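Local atomic coordinates of single-strand DNA-binding protein (Agrobacterium tumefaciens, PDB entry 3BTP), a protein that binds single-stranded DNA whatever its base composition and mediates nuclear uptake of the transferred T-DNA during bacterial transformation of the host. Residues A[483-486]-A[490-493]. Sequence-based numbering, arbitrary orientation.
Sequences ADRN and QRTG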
loop_
_atom_site.group_PDB
_atom_site.type_symbol
_atom_site.label_atom_id
_atom_site.label_comp_id
_atom_site.label_asym_id
_atom_site.label_seq_id
_atom_site.Cartn_x
_atom_site.Cartn_y
_atom_site.Cartn_z
ATOM N N ALA A 483 14.442 -21.972 3.380
ATOM C CA ALA A 483 15.904 -21.841 3.241
ATOM C C ALA A 483 16.485 -23.193 2.931
ATOM O O ALA A 483 16.484 -24.060 3.793
ATOM C CB ALA A 483 16.579 -21.260 4.523
ATOM N N ASP A 484 17.004 -23.338 1.721
ATOM C CA ASP A 484 17.536 -24.590 1.255
ATOM C C ASP A 484 18.846 -25.003 1.928
ATOM O O ASP A 484 19.583 -24.181 2.481
ATOM C CB ASP A 484 17.725 -24.551 -0.288
ATOM C CG ASP A 484 16.441 -24.173 -1.021
ATOM O OD1 ASP A 484 15.339 -24.639 -0.636
ATOM O OD2 ASP A 484 16.523 -23.377 -1.961
ATOM N N ARG A 485 19.121 -26.300 1.825
ATOM C CA ARG A 485 20.275 -26.926 2.380
ATOM C C ARG A 485 20.785 -27.872 1.309
ATOM O O ARG A 485 19.987 -28.460 0.584
ATOM C CB ARG A 485 19.913 -27.670 3.684
ATOM C CG ARG A 485 19.969 -26.801 4.825
ATOM C CD ARG A 485 19.730 -27.509 6.035
ATOM N NE ARG A 485 19.373 -26.626 7.136
ATOM C CZ ARG A 485 20.206 -26.048 8.019
ATOM N NH1 ARG A 485 21.515 -26.198 7.978
ATOM N NH2 ARG A 485 19.698 -25.283 8.959
ATOM N N ASN A 486 22.101 -28.028 1.197
ATOM C CA ASN A 486 22.636 -29.003 0.213
ATOM C C ASN A 486 22.557 -30.495 0.674
ATOM O O ASN A 486 21.926 -30.831 1.703
ATOM C CB ASN A 486 24.041 -28.592 -0.234
ATOM C CG ASN A 486 25.052 -28.654 0.889
ATOM O OD1 ASN A 486 24.794 -29.235 1.937
ATOM N ND2 ASN A 486 26.214 -28.039 0.675
ATOM N N GLN A 490 23.984 -28.415 4.613
ATOM C CA GLN A 490 24.305 -27.009 4.822
ATOM C C GLN A 490 23.510 -26.044 3.989
ATOM O O GLN A 490 23.196 -26.349 2.828
ATOM C CB GLN A 490 25.776 -26.699 4.661
ATOM C CG GLN A 490 26.363 -27.068 3.323
ATOM C CD GLN A 490 27.734 -27.649 3.503
ATOM O OE1 GLN A 490 28.023 -28.223 4.583
ATOM N NE2 GLN A 490 28.609 -27.493 2.481
ATOM N N ARG A 491 23.235 -24.868 4.591
ATOM C CA ARG A 491 22.502 -23.790 3.940
ATOM C C ARG A 491 23.242 -23.332 2.709
ATOM O O ARG A 491 24.448 -23.188 2.757
ATOM C CB ARG A 491 22.169 -22.679 4.934
ATOM C CG ARG A 491 21.286 -23.227 6.006
ATOM C CD ARG A 491 19.770 -22.918 5.934
ATOM N NE ARG A 491 19.724 -21.609 6.444
ATOM C CZ ARG A 491 19.069 -21.133 7.466
ATOM N NH1 ARG A 491 18.179 -21.810 8.162
ATOM N NH2 ARG A 491 19.352 -19.882 7.732
ATOM N N THR A 492 22.525 -23.263 1.577
ATOM C CA THR A 492 23.063 -22.794 0.311
ATOM C C THR A 492 22.853 -21.249 0.190
ATOM O O THR A 492 23.448 -20.562 -0.631
ATOM C CB THR A 492 22.424 -23.584 -0.924
ATOM O OG1 THR A 492 21.040 -23.294 -1.091
ATOM C CG2 THR A 492 22.526 -25.143 -0.761
ATOM N N GLY A 493 21.973 -20.694 1.006
ATOM C CA GLY A 493 21.655 -19.293 0.796
ATOM C C GLY A 493 20.400 -19.107 -0.041
ATOM O O GLY A 493 19.821 -18.017 -0.018
HETATM O O HOH W 1 19.781 -21.368 2.016
#
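Arg485 and Arg491 face each other as the non-hydrogen-bonded pair of an antiparallel beta hairpin, their CA atoms 4.2 Å apart, where strand 480-485 of the eight-stranded barrel runs out and strand 491-492 returns. Both side chains rise from the same face of the hairpin. Arg485 stays extended from CG to NE, and Arg491 CG lies over the centre of the Arg485 guanidinium, 3.6 Å from Arg485 CZ. Arg491 is bent at chi2 and chi3, which carries its own guanidinium toward the Ala483 end of the neighbouring strand, where Ala483 CB sits over one face, off toward the rim. A small methyl suits that place, since the flat group can settle closely on it. The two guanidinium planes stand 56° apart, with Arg485 NH2 3.9 Å from Arg491 NH1; arginine suits both places because these nitrogens converge in salt bridges on one carboxylate oxygen, Asp511 OD2.

Beyond the pair, Asn486 helps close the turn. With CG set between the backbone N and the carbonyl carbon (chi1 66°), its amide end reaches the returning strand, and OD1 accepts the N-H of Gln490 from above the amide carbonyl plane, while Asn486 N donates to Gln490 O. An asparagine fits because its short amide can reach the backbone across the turn.

On the other face, threonine serves twice: Thr492 OG1 hydrogen-bonds with Thr494 OG1, and its methyl CG2 packs against Asn486 CB. The buried Asp484 carboxylate turns to Thr494, Thr496 and Tyr501, whose hydroxyls bind it. Where the chain turns its corner, Gly493 has a positive phi (96°) at which a side chain would press on the preceding carbonyl. Asp484 O accepts the N-H of Thr492 (N to O 3.2 Å) and a hydrogen bond from a water 2.9 Å away, which in turn accepts a weak bond from Gly493 N.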